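Local coordinates for protein ornithine cyclodeaminase (Methanococcus maripaludis S2, PDB 3C2Q) that catalyses the conversion of L-ornithine to L-proline with release of ammonia, using NAD(+) as cofactor, at residues Val106-Lys112 against Gly322-Asp326; Thr65-Lys70 against Gln264-Arg268; Leu155-Glu160 against Gly229-Cys234. One frame throughout, in Å; residues are numbered along the deposited sequence.

Contact 1: residues Val106-Lys112 against Gly322-Asp326; sequences VSSEKPK and GVVTD
At the outer edge of the Rossmann-fold sheet, beside a probable NAD(+) site, the loop from Val106, with Lys112 opening helix 112-133, lies against strand residues Gly322-Val324 and the turn that follows. Val324 meets this loop most extensively. Its CG1 touches Ser108 CB, while CG2 packs against Val106 CG1 at 3.7 Å, the two valines crossing at about a right angle next to helix 306-314. With CG1 anti to the backbone N (chi1 -178°), CG2 is the methyl left to face Val106.

The backbone of Val324 illustrates how a loop can satisfy a strand edge without pairing as another strand. A water bridges the two segments, accepting from Val324 N at 2.8 Å and donating to Ser107 O at 2.7 Å, whereas Val323 bonds on its other side to Cys301 and Asp303 of strand 298-303. Lys112 takes the carbonyl: its NZ donates to Val324 O at 2.7 Å, tilted 24° from the carbonyl plane. The same ammonium reaches back to Ser108 O at 2.8 Å, this time in the carbonyl plane and on a lone pair. Bends at chi2 and chi4 curl the lysine chain so that NZ ties the loop at Ser108 to the strand. A further partner comes from the second subunit, whose Asp326 pairs with Lys112 NZ in an intersubunit salt bridge and accepts from OG1 of this chain's Thr325.

Within this chain, Asp326 is the N-cap of helix 327-342 and, by similarity, an NAD(+)-binding residue; a strand leading through such a turn into a helix is the repeating beta-alpha unit of Rossmann folds.

Contact 2: residues Thr65-Lys70 against Gln264-Arg268; sequences TKVIRK and QDKMR
Asp265, on helix 260-271, receives both Arg69 and Lys70, making a three-residue salt-bridge network. Arg69 grips it end-on: NH2 meets OD1 of Asp265 at 3.0 Å, and NH1 reaches OD2 at 3.2 Å along an almost straight bond. Guanidinium and carboxylate planes lie only 21° apart, and both oxygens are approached on their syn side. Arg69 CG sits between the backbone N and the carbonyl carbon (chi1 83°), and a kink at chi3 (133°) turns the guanidinium, one face of which is overlaid near its rim by Val67 CG2. At the guanidinium edge, Arg69 NH2 also makes a weak bond to Gln264 OE1.

Lys70, extended until a final bend at chi4, brings NZ within 2.9 Å of Asp265 OD2 from above the carboxylate plane. OD2 thus serves two donors, which probably stabilises the ionised acid.

Arg268, stretched straight from CG to NE, crosses to Thr65 and gives NH2 to Thr65 O at 3.0 Å; this oxygen lies in the guanidinium plane, though NH2 stands above the carbonyl plane. A water accepts from Val67 N at 3.0 Å and, weakly, from Arg268 NH1.

Arg268 NH2 also bonds to Asn47 O, while Gln264 NE2 turns to Ile247 O and Asp249 O of the fourth subunit. Helix 260-271 stands between strand 62-66 in the mixed sheet and helix 283-292 of the Rossmann domain, where Gln264 rests on Leu292.

Contact 3: residues Leu155-Glu160 against Gly229-Cys234; sequences LAKMVE and GIMYQC
Ala156 and Ile230 bring their CA atoms to 4.2 Å where two helices of the Rossmann fold run side by side, their segment axes 8.5 Å apart and only 7° from parallel. Each helix leads towards a strand of the parallel sheet, 166-170 for the first and 241-244 for the second, so a common direction follows from the beta-alpha topology.

The small Ala156 makes the closeness possible: its CB rests on the helix start, 3.6 Å from both Gly229 C and Ile230 N, the latter also bonded to Asp177. Leu155 CD2 meets Ile230 CD1 at 3.9 Å, and a chi1 of -179° swings Val159 CG1 toward helix 230-237, where it lies against Gln233 CB at 3.7 Å. Val159 and Ile230 also touch Ile167 of strand 166-170.

Gln233 bends at chi2 to lay its amide beside Glu160, amide and carboxylate planes being 11° apart. Glu160 also holds Lys157 NZ through OE1 in a salt bridge of 3.0 Å. With an alanine here, Lys157 NZ would probably lose its carboxylate partner and a gap would open beside the Gln233 amide. As it stands, Gln233 OE1 rests 3.4 Å from Glu160 CB.

Together the contacts show how distant parts of one chain are drawn into a two-domain fold. The order along the sequence is 65-70, 106-112, 155-160, 229-234, 264-268, 322-326, so contacts 1 and 2 interlock while contact 3 falls between the segments of both. Contacts 1 and 2, with centres 32 Å apart, lie on opposite sides of the chain's centre; one ties the linking loop to the last strand of the parallel sheet, the other joins the mixed sheet to the Rossmann domain. Contact 3, centred about 25 Å from contact 1 and 28 Å from contact 2, stays within the Rossmann domain. Neighbouring subunits reach contacts 1 and 2, which thus also border the tetramer's interfaces.

Contact 1: residues Val106-Lys112 against Gly322-Asp326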
ATOM      1  N   VAL B 106       2.958  -8.916  -9.147  1.00 16.36           N
ATOM      2  CA  VAL B 106       1.950  -8.516  -8.173  1.00 15.74           C
ATOM      3  C   VAL B 106       1.575  -7.075  -8.497  1.00 15.24           C
ATOM      4  O   VAL B 106       2.398  -6.174  -8.329  1.00 12.74           O
ATOM      5  CB  VAL B 106       2.517  -8.546  -6.685  1.00 16.24           C
ATOM      6  CG1 VAL B 106       1.522  -7.852  -5.682  1.00 16.82           C
ATOM      7  CG2 VAL B 106       2.875  -9.953  -6.233  1.00 14.80           C
ATOM      8  N   SER B 107       0.354  -6.861  -8.972  1.00 14.13           N
ATOM      9  CA  SER B 107      -0.143  -5.500  -9.150  1.00 14.49           C
ATOM     10  C   SER B 107      -1.652  -5.555  -9.300  1.00 13.69           C
ATOM     11  O   SER B 107      -2.212  -6.491  -9.912  1.00 13.33           O
ATOM     12  CB  SER B 107       0.412  -4.855 -10.445  1.00 14.42           C
ATOM     13  OG  SER B 107      -0.236  -3.615 -10.705  1.00 18.02           O
ATOM     14  N   SER B 108      -2.310  -4.530  -8.789  1.00 13.85           N
ATOM     15  CA  SER B 108      -3.750  -4.418  -8.959  1.00 14.33           C
ATOM     16  C   SER B 108      -4.125  -4.044 -10.425  1.00 14.99           C
ATOM     17  O   SER B 108      -5.277  -4.224 -10.818  1.00 16.17           O
ATOM     18  CB  SER B 108      -4.301  -3.399  -7.967  1.00 15.44           C
ATOM     19  OG  SER B 108      -3.751  -2.110  -8.237  1.00 15.20           O
ATOM     20  N   GLU B 109      -3.167  -3.560 -11.223  1.00 15.19           N
ATOM     21  CA  GLU B 109      -3.451  -3.087 -12.581  1.00 15.91           C
ATOM     22  C   GLU B 109      -3.424  -4.254 -13.576  1.00 15.22           C
ATOM     23  O   GLU B 109      -2.533  -4.300 -14.454  1.00 15.80           O
ATOM     24  CB  GLU B 109      -2.430  -2.044 -13.031  1.00 16.70           C
ATOM     25  CG  GLU B 109      -2.401  -0.769 -12.190  1.00 17.62           C
ATOM     26  CD  GLU B 109      -1.492   0.280 -12.802  1.00 18.29           C
ATOM     27  OE1 GLU B 109      -0.289  -0.004 -13.035  1.00 18.44           O
ATOM     28  OE2 GLU B 109      -2.015   1.382 -13.050  1.00 18.91           O
ATOM     29  N   LYS B 110      -4.367  -5.182 -13.413  1.00 14.76           N
ATOM     30  CA  LYS B 110      -4.490  -6.382 -14.268  1.00 15.47           C
ATOM     31  C   LYS B 110      -5.962  -6.682 -14.451  1.00 15.52           C
ATOM     32  O   LYS B 110      -6.738  -6.429 -13.558  1.00 15.50           O
ATOM     33  CB  LYS B 110      -3.772  -7.610 -13.657  1.00 15.72           C
ATOM     34  CG  LYS B 110      -2.231  -7.363 -13.372  1.00 15.37           C
ATOM     35  CD  LYS B 110      -1.511  -8.630 -12.933  1.00 16.78           C
ATOM     36  CE  LYS B 110      -0.036  -8.321 -12.543  1.00 15.99           C
ATOM     37  NZ  LYS B 110       0.776  -7.808 -13.719  1.00 16.75           N
ATOM     38  N   PRO B 111      -6.362  -7.205 -15.630  1.00 16.17           N
ATOM     39  CA  PRO B 111      -7.802  -7.369 -15.931  1.00 15.94           C
ATOM     40  C   PRO B 111      -8.552  -8.349 -15.011  1.00 16.45           C
ATOM     41  O   PRO B 111      -8.273  -9.567 -15.015  1.00 15.90           O
ATOM     42  CB  PRO B 111      -7.803  -7.799 -17.408  1.00 16.41           C
ATOM     43  CG  PRO B 111      -6.472  -7.236 -17.958  1.00 15.27           C
ATOM     44  CD  PRO B 111      -5.527  -7.540 -16.791  1.00 15.06           C
ATOM     45  N   LYS B 112      -9.471  -7.804 -14.211  1.00 15.60           N
ATOM     46  CA  LYS B 112     -10.053  -8.583 -13.096  1.00 16.41           C
ATOM     47  C   LYS B 112     -11.143  -9.548 -13.515  1.00 17.70           C
ATOM     48  O   LYS B 112     -11.156 -10.721 -13.092  1.00 16.47           O
ATOM     49  CB  LYS B 112     -10.527  -7.677 -11.957  1.00 16.78           C
ATOM     50  CG  LYS B 112      -9.408  -6.865 -11.283  1.00 15.31           C
ATOM     51  CD  LYS B 112      -8.428  -7.772 -10.489  1.00 15.66           C
ATOM     52  CE  LYS B 112      -7.093  -6.998 -10.270  1.00 15.23           C
ATOM     53  NZ  LYS B 112      -7.340  -5.671  -9.510  1.00 13.39           N
ATOM     54  N   GLY B 322      -1.064 -13.900  -7.806  1.00 18.00           N
ATOM     55  CA  GLY B 322      -1.599 -12.878  -6.923  1.00 17.14           C
ATOM     56  C   GLY B 322      -2.749 -12.181  -7.613  1.00 17.32           C
ATOM     57  O   GLY B 322      -2.686 -11.906  -8.819  1.00 17.17           O
ATOM     58  N   VAL B 323      -3.816 -11.918  -6.867  1.00 16.09           N
ATOM     59  CA  VAL B 323      -4.947 -11.123  -7.376  1.00 15.52           C
ATOM     60  C   VAL B 323      -5.083  -9.959  -6.367  1.00 15.65           C
ATOM     61  O   VAL B 323      -5.583 -10.155  -5.241  1.00 15.60           O
ATOM     62  CB  VAL B 323      -6.260 -11.929  -7.441  1.00 14.50           C
ATOM     63  CG1 VAL B 323      -7.406 -11.034  -8.000  1.00 17.63           C
ATOM     64  CG2 VAL B 323      -6.099 -13.191  -8.358  1.00 15.55           C
ATOM     65  N   VAL B 324      -4.614  -8.776  -6.752  1.00 14.36           N
ATOM     66  CA  VAL B 324      -4.661  -7.600  -5.843  1.00 13.60           C
ATOM     67  C   VAL B 324      -6.023  -6.910  -6.086  1.00 14.74           C
ATOM     68  O   VAL B 324      -6.237  -6.212  -7.094  1.00 13.75           O
ATOM     69  CB  VAL B 324      -3.478  -6.684  -6.015  1.00 13.87           C
ATOM     70  CG1 VAL B 324      -3.507  -5.471  -5.002  1.00 13.87           C
ATOM     71  CG2 VAL B 324      -2.130  -7.502  -5.836  1.00 14.70           C
ATOM     72  N   THR B 325      -6.955  -7.150  -5.163  1.00 13.41           N
ATOM     73  CA  THR B 325      -8.319  -6.691  -5.400  1.00 14.69           C
ATOM     74  C   THR B 325      -9.073  -6.650  -4.082  1.00 14.92           C
ATOM     75  O   THR B 325      -8.547  -7.043  -3.041  1.00 15.64           O
ATOM     76  CB  THR B 325      -9.060  -7.609  -6.421  1.00 14.52           C
ATOM     77  OG1 THR B 325     -10.316  -7.022  -6.792  1.00 14.59           O
ATOM     78  CG2 THR B 325      -9.335  -8.971  -5.819  1.00 13.36           C
ATOM     79  N   ASP B 326     -10.321  -6.188  -4.130  1.00 15.99           N
ATOM     80  CA  ASP B 326     -11.177  -6.121  -2.951  1.00 16.33           C
ATOM     81  C   ASP B 326     -11.776  -7.515  -2.778  1.00 16.76           C
ATOM     82  O   ASP B 326     -12.497  -7.993  -3.648  1.00 14.94           O
ATOM     83  CB  ASP B 326     -12.244  -5.061  -3.212  1.00 17.81           C
ATOM     84  CG  ASP B 326     -13.178  -4.850  -2.034  1.00 19.60           C
ATOM     85  OD1 ASP B 326     -13.597  -5.824  -1.380  1.00 22.12           O
ATOM     86  OD2 ASP B 326     -13.551  -3.699  -1.799  1.00 18.92           O
TER
HETATM   87  O   HOH W   1      -3.996  -8.485  -9.499  1.00 15.92           O
HETATM   88  O   HOH W   2      -1.053  -9.426  -9.197  1.00 17.92           O

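Contact 2: residues Thr65-Lys70 against Gln264-Arg268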
ATOM      1  N   THR B  65       9.709 -35.763   4.277  1.00 25.06           N
ATOM      2  CA  THR B  65      10.116 -34.401   4.600  1.00 24.58           C
ATOM      3  C   THR B  65       9.619 -34.140   6.015  1.00 24.60           C
ATOM      4  O   THR B  65       8.391 -34.090   6.246  1.00 24.89           O
ATOM      5  CB  THR B  65       9.448 -33.364   3.627  1.00 24.62           C
ATOM      6  OG1 THR B  65       9.712 -33.710   2.269  1.00 24.24           O
ATOM      7  CG2 THR B  65       9.978 -31.933   3.892  1.00 24.37           C
ATOM      8  N   LYS B  66      10.562 -33.970   6.946  1.00 24.46           N
ATOM      9  CA  LYS B  66      10.266 -33.720   8.353  1.00 24.59           C
ATOM     10  C   LYS B  66      10.730 -32.330   8.760  1.00 23.68           C
ATOM     11  O   LYS B  66      11.834 -31.911   8.430  1.00 23.35           O
ATOM     12  CB  LYS B  66      11.007 -34.714   9.273  1.00 24.97           C
ATOM     13  CG  LYS B  66      10.478 -36.138   9.306  1.00 27.66           C
ATOM     14  CD  LYS B  66      11.012 -36.766  10.598  1.00 29.90           C
ATOM     15  CE  LYS B  66      10.605 -38.228  10.795  1.00 32.85           C
ATOM     16  NZ  LYS B  66      11.154 -38.711  12.142  1.00 32.84           N
ATOM     17  N   VAL B  67       9.899 -31.636   9.519  1.00 23.30           N
ATOM     18  CA  VAL B  67      10.328 -30.386  10.121  1.00 24.13           C
ATOM     19  C   VAL B  67      11.343 -30.747  11.204  1.00 25.07           C
ATOM     20  O   VAL B  67      11.268 -31.841  11.775  1.00 23.54           O
ATOM     21  CB  VAL B  67       9.150 -29.569  10.692  1.00 23.88           C
ATOM     22  CG1 VAL B  67       8.220 -29.158   9.532  1.00 24.96           C
ATOM     23  CG2 VAL B  67       8.335 -30.373  11.708  1.00 22.90           C
ATOM     24  N   ILE B  68      12.259 -29.821  11.467  1.00 24.48           N
ATOM     25  CA  ILE B  68      13.357 -30.042  12.378  1.00 25.71           C
ATOM     26  C   ILE B  68      12.888 -30.469  13.779  1.00 26.52           C
ATOM     27  O   ILE B  68      13.509 -31.321  14.383  1.00 27.02           O
ATOM     28  CB  ILE B  68      14.354 -28.836  12.396  1.00 25.92           C
ATOM     29  CG1 ILE B  68      15.575 -29.146  13.269  1.00 24.66           C
ATOM     30  CG2 ILE B  68      13.645 -27.543  12.899  1.00 26.93           C
ATOM     31  CD1 ILE B  68      16.690 -28.070  13.237  1.00 24.62           C
ATOM     32  N   ARG B  69      11.782 -29.932  14.277  1.00 26.67           N
ATOM     33  CA  ARG B  69      11.331 -30.318  15.598  1.00 27.35           C
ATOM     34  C   ARG B  69      10.754 -31.743  15.679  1.00 27.47           C
ATOM     35  O   ARG B  69      10.529 -32.259  16.777  1.00 27.48           O
ATOM     36  CB  ARG B  69      10.344 -29.300  16.167  1.00 28.84           C
ATOM     37  CG  ARG B  69       8.951 -29.502  15.714  1.00 28.61           C
ATOM     38  CD  ARG B  69       8.012 -28.469  16.292  1.00 30.29           C
ATOM     39  NE  ARG B  69       7.234 -28.019  15.159  1.00 32.40           N
ATOM     40  CZ  ARG B  69       6.112 -28.588  14.761  1.00 32.07           C
ATOM     41  NH1 ARG B  69       5.564 -29.573  15.481  1.00 33.70           N
ATOM     42  NH2 ARG B  69       5.513 -28.130  13.671  1.00 30.88           N
ATOM     43  N   LYS B  70      10.493 -32.375  14.537  1.00 27.22           N
ATOM     44  CA  LYS B  70      10.068 -33.773  14.555  1.00 27.72           C
ATOM     45  C   LYS B  70      11.203 -34.764  14.259  1.00 27.83           C
ATOM     46  O   LYS B  70      10.982 -35.971  14.309  1.00 27.68           O
ATOM     47  CB  LYS B  70       8.895 -34.011  13.615  1.00 27.78           C
ATOM     48  CG  LYS B  70       7.569 -33.433  14.157  1.00 29.53           C
ATOM     49  CD  LYS B  70       6.444 -33.757  13.209  1.00 35.03           C
ATOM     50  CE  LYS B  70       5.187 -32.956  13.506  1.00 37.06           C
ATOM     51  NZ  LYS B  70       4.622 -33.296  14.826  1.00 38.41           N
ATOM     52  N   GLN B 264      -0.356 -25.908  13.283  1.00 21.08           N
ATOM     53  CA  GLN B 264       0.455 -26.019  12.081  1.00 21.15           C
ATOM     54  C   GLN B 264       0.444 -27.432  11.467  1.00 21.79           C
ATOM     55  O   GLN B 264       0.258 -27.588  10.249  1.00 20.70           O
ATOM     56  CB  GLN B 264       1.894 -25.571  12.341  1.00 20.73           C
ATOM     57  CG  GLN B 264       2.715 -25.447  11.043  1.00 21.46           C
ATOM     58  CD  GLN B 264       4.194 -25.185  11.288  1.00 22.82           C
ATOM     59  OE1 GLN B 264       5.001 -26.118  11.286  1.00 26.54           O
ATOM     60  NE2 GLN B 264       4.555 -23.927  11.500  1.00 20.96           N
ATOM     61  N   ASP B 265       0.661 -28.444  12.309  1.00 22.86           N
ATOM     62  CA  ASP B 265       0.688 -29.849  11.862  1.00 23.44           C
ATOM     63  C   ASP B 265      -0.630 -30.279  11.238  1.00 23.33           C
ATOM     64  O   ASP B 265      -0.644 -30.927  10.197  1.00 23.54           O
ATOM     65  CB  ASP B 265       1.068 -30.774  13.041  1.00 24.56           C
ATOM     66  CG  ASP B 265       2.510 -30.573  13.497  1.00 26.47           C
ATOM     67  OD1 ASP B 265       3.313 -29.984  12.734  1.00 29.31           O
ATOM     68  OD2 ASP B 265       2.832 -30.974  14.639  1.00 31.59           O
ATOM     69  N   LYS B 266      -1.738 -29.874  11.860  1.00 22.83           N
ATOM     70  CA  LYS B 266      -3.075 -30.150  11.331  1.00 23.92           C
ATOM     71  C   LYS B 266      -3.331 -29.434   9.993  1.00 23.19           C
ATOM     72  O   LYS B 266      -3.907 -30.002   9.074  1.00 22.17           O
ATOM     73  CB  LYS B 266      -4.153 -29.785  12.358  1.00 23.17           C
ATOM     74  CG  LYS B 266      -5.533 -30.382  11.995  1.00 29.59           C
ATOM     75  CD  LYS B 266      -6.416 -30.508  13.223  1.00 35.34           C
ATOM     76  CE  LYS B 266      -7.661 -31.374  12.941  1.00 38.26           C
ATOM     77  NZ  LYS B 266      -8.663 -31.089  14.026  1.00 40.64           N
HETATM   78  N   MSE B 267      -2.879 -28.179   9.887  1.00 23.46           N
HETATM   79  CA  MSE B 267      -2.970 -27.437   8.624  1.00 24.68           C
HETATM   80  C   MSE B 267      -2.199 -28.116   7.511  1.00 23.02           C
HETATM   81  O   MSE B 267      -2.666 -28.197   6.368  1.00 22.56           O
HETATM   82  CB  MSE B 267      -2.437 -26.009   8.830  1.00 23.30           C
HETATM   83  CG  MSE B 267      -3.368 -25.163   9.679  1.00 24.38           C
HETATM   84 SE   MSE B 267      -2.503 -23.445  10.191  1.00 33.77          SE
HETATM   85  CE  MSE B 267      -2.354 -22.683   8.378  1.00 27.50           C
ATOM     86  N   ARG B 268      -1.008 -28.612   7.838  1.00 22.56           N
ATOM     87  CA  ARG B 268      -0.186 -29.253   6.813  1.00 22.55           C
ATOM     88  C   ARG B 268      -0.873 -30.470   6.205  1.00 22.84           C
ATOM     89  O   ARG B 268      -0.963 -30.596   4.992  1.00 22.95           O
ATOM     90  CB  ARG B 268       1.186 -29.636   7.368  1.00 21.72           C
ATOM     91  CG  ARG B 268       2.082 -30.282   6.317  1.00 23.48           C
ATOM     92  CD  ARG B 268       3.491 -30.548   6.842  1.00 23.91           C
ATOM     93  NE  ARG B 268       4.361 -31.142   5.816  1.00 24.71           N
ATOM     94  CZ  ARG B 268       5.511 -31.766   6.094  1.00 26.87           C
ATOM     95  NH1 ARG B 268       5.920 -31.897   7.355  1.00 23.76           N
ATOM     96  NH2 ARG B 268       6.237 -32.273   5.116  1.00 27.36           N
TER
HETATM   97  O   HOH W   3       7.268 -33.131   9.808  1.00 23.75           O

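Contact 3: residues Leu155-Glu160 against Gly229-Cys234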
ATOM      1  N   LEU B 155     -18.964 -16.757   0.214  1.00 19.30           N
ATOM      2  CA  LEU B 155     -18.112 -17.886   0.584  1.00 19.08           C
ATOM      3  C   LEU B 155     -18.943 -19.015   1.180  1.00 19.55           C
ATOM      4  O   LEU B 155     -18.711 -20.185   0.862  1.00 19.32           O
ATOM      5  CB  LEU B 155     -17.017 -17.473   1.565  1.00 18.49           C
ATOM      6  CG  LEU B 155     -16.089 -18.598   2.031  1.00 19.89           C
ATOM      7  CD1 LEU B 155     -15.513 -19.357   0.833  1.00 19.95           C
ATOM      8  CD2 LEU B 155     -14.979 -18.021   2.918  1.00 18.48           C
ATOM      9  N   ALA B 156     -19.917 -18.673   2.019  1.00 19.56           N
ATOM     10  CA  ALA B 156     -20.792 -19.717   2.613  1.00 20.46           C
ATOM     11  C   ALA B 156     -21.536 -20.508   1.526  1.00 20.99           C
ATOM     12  O   ALA B 156     -21.668 -21.729   1.598  1.00 21.72           O
ATOM     13  CB  ALA B 156     -21.787 -19.082   3.586  1.00 19.63           C
ATOM     14  N   LYS B 157     -22.021 -19.801   0.520  1.00 21.37           N
ATOM     15  CA  LYS B 157     -22.626 -20.435  -0.645  1.00 22.01           C
ATOM     16  C   LYS B 157     -21.704 -21.397  -1.416  1.00 23.07           C
ATOM     17  O   LYS B 157     -22.143 -22.488  -1.846  1.00 22.46           O
ATOM     18  CB  LYS B 157     -23.250 -19.373  -1.557  1.00 21.33           C
ATOM     19  CG  LYS B 157     -24.030 -19.938  -2.754  1.00 25.18           C
ATOM     20  CD  LYS B 157     -25.199 -20.794  -2.330  1.00 29.66           C
ATOM     21  CE  LYS B 157     -26.299 -19.948  -1.736  1.00 35.33           C
ATOM     22  NZ  LYS B 157     -27.575 -20.743  -1.638  1.00 39.81           N
HETATM   23  N   MSE B 158     -20.431 -21.035  -1.588  1.00 22.69           N
HETATM   24  CA  MSE B 158     -19.470 -21.938  -2.224  1.00 24.70           C
HETATM   25  C   MSE B 158     -19.304 -23.218  -1.413  1.00 23.76           C
HETATM   26  O   MSE B 158     -19.197 -24.295  -1.994  1.00 24.29           O
HETATM   27  CB  MSE B 158     -18.103 -21.258  -2.456  1.00 23.58           C
HETATM   28  CG  MSE B 158     -18.199 -20.087  -3.412  1.00 24.22           C
HETATM   29 SE   MSE B 158     -16.508 -19.024  -3.361  1.00 32.52          SE
HETATM   30  CE  MSE B 158     -17.222 -17.396  -4.201  1.00 23.81           C
ATOM     31  N   VAL B 159     -19.264 -23.097  -0.090  1.00 23.13           N
ATOM     32  CA  VAL B 159     -19.241 -24.271   0.800  1.00 23.66           C
ATOM     33  C   VAL B 159     -20.516 -25.120   0.593  1.00 25.53           C
ATOM     34  O   VAL B 159     -20.426 -26.328   0.340  1.00 24.92           O
ATOM     35  CB  VAL B 159     -19.122 -23.866   2.285  1.00 24.00           C
ATOM     36  CG1 VAL B 159     -19.084 -25.095   3.177  1.00 22.16           C
ATOM     37  CG2 VAL B 159     -17.812 -23.027   2.540  1.00 21.07           C
ATOM     38  N   GLU B 160     -21.673 -24.455   0.644  1.00 26.03           N
ATOM     39  CA  GLU B 160     -22.973 -25.090   0.422  1.00 28.11           C
ATOM     40  C   GLU B 160     -23.005 -25.848  -0.908  1.00 28.53           C
ATOM     41  O   GLU B 160     -23.476 -26.998  -0.967  1.00 28.49           O
ATOM     42  CB  GLU B 160     -24.084 -24.025   0.521  1.00 27.45           C
ATOM     43  CG  GLU B 160     -25.497 -24.568   0.342  1.00 29.47           C
ATOM     44  CD  GLU B 160     -26.581 -23.507   0.467  1.00 30.78           C
ATOM     45  OE1 GLU B 160     -26.282 -22.276   0.639  1.00 31.12           O
ATOM     46  OE2 GLU B 160     -27.765 -23.927   0.430  1.00 35.97           O
ATOM     47  N   GLY B 229     -24.411 -19.201   7.505  1.00 21.70           N
ATOM     48  CA  GLY B 229     -23.049 -18.653   7.448  1.00 19.89           C
ATOM     49  C   GLY B 229     -22.034 -19.727   7.079  1.00 21.12           C
ATOM     50  O   GLY B 229     -22.367 -20.892   6.775  1.00 20.47           O
ATOM     51  N   ILE B 230     -20.765 -19.330   7.079  1.00 19.94           N
ATOM     52  CA  ILE B 230     -19.686 -20.205   6.635  1.00 18.35           C
ATOM     53  C   ILE B 230     -19.509 -21.412   7.563  1.00 19.41           C
ATOM     54  O   ILE B 230     -19.436 -22.540   7.086  1.00 19.94           O
ATOM     55  CB  ILE B 230     -18.349 -19.416   6.540  1.00 18.34           C
ATOM     56  CG1 ILE B 230     -18.435 -18.307   5.481  1.00 17.05           C
ATOM     57  CG2 ILE B 230     -17.189 -20.392   6.245  1.00 19.29           C
ATOM     58  CD1 ILE B 230     -17.441 -17.086   5.780  1.00 16.96           C
HETATM   59  N   MSE B 231     -19.399 -21.178   8.865  1.00 19.67           N
HETATM   60  CA  MSE B 231     -19.143 -22.253   9.823  1.00 21.80           C
HETATM   61  C   MSE B 231     -20.362 -23.206   9.851  1.00 21.71           C
HETATM   62  O   MSE B 231     -20.194 -24.426   9.859  1.00 22.48           O
HETATM   63  CB  MSE B 231     -18.886 -21.689  11.231  1.00 21.37           C
HETATM   64  CG  MSE B 231     -17.783 -20.606  11.316  1.00 25.18           C
HETATM   65 SE   MSE B 231     -16.179 -21.244  10.338  1.00 41.02          SE
HETATM   66  CE  MSE B 231     -15.704 -22.618  11.503  1.00 22.56           C
ATOM     67  N   TYR B 232     -21.563 -22.633   9.827  1.00 21.93           N
ATOM     68  CA  TYR B 232     -22.800 -23.425   9.652  1.00 23.17           C
ATOM     69  C   TYR B 232     -22.743 -24.355   8.433  1.00 23.73           C
ATOM     70  O   TYR B 232     -22.980 -25.563   8.543  1.00 25.16           O
ATOM     71  CB  TYR B 232     -24.014 -22.505   9.571  1.00 23.19           C
ATOM     72  CG  TYR B 232     -25.312 -23.210   9.195  1.00 24.29           C
ATOM     73  CD1 TYR B 232     -26.132 -23.783  10.180  1.00 23.73           C
ATOM     74  CD2 TYR B 232     -25.718 -23.301   7.859  1.00 22.74           C
ATOM     75  CE1 TYR B 232     -27.339 -24.433   9.827  1.00 24.36           C
ATOM     76  CE2 TYR B 232     -26.929 -23.949   7.496  1.00 23.41           C
ATOM     77  CZ  TYR B 232     -27.723 -24.507   8.497  1.00 25.55           C
ATOM     78  OH  TYR B 232     -28.899 -25.149   8.150  1.00 28.14           O
ATOM     79  N   GLN B 233     -22.406 -23.819   7.270  1.00 23.11           N
ATOM     80  CA  GLN B 233     -22.305 -24.655   6.103  1.00 22.97           C
ATOM     81  C   GLN B 233     -21.226 -25.729   6.210  1.00 23.06           C
ATOM     82  O   GLN B 233     -21.382 -26.803   5.612  1.00 22.26           O
ATOM     83  CB  GLN B 233     -22.134 -23.854   4.822  1.00 22.69           C
ATOM     84  CG  GLN B 233     -23.363 -23.009   4.478  1.00 23.16           C
ATOM     85  CD  GLN B 233     -24.595 -23.825   4.090  1.00 24.16           C
ATOM     86  OE1 GLN B 233     -24.505 -25.013   3.752  1.00 25.44           O
ATOM     87  NE2 GLN B 233     -25.759 -23.174   4.141  1.00 23.55           N
ATOM     88  N   CYS B 234     -20.144 -25.444   6.929  1.00 22.33           N
ATOM     89  CA  CYS B 234     -19.110 -26.469   7.144  1.00 23.25           C
ATOM     90  C   CYS B 234     -19.685 -27.626   7.974  1.00 24.08           C
ATOM     91  O   CYS B 234     -19.454 -28.796   7.650  1.00 24.24           O
ATOM     92  CB  CYS B 234     -17.867 -25.893   7.840  1.00 22.52           C
ATOM     93  SG  CYS B 234     -16.859 -24.843   6.731  1.00 24.66           S
TER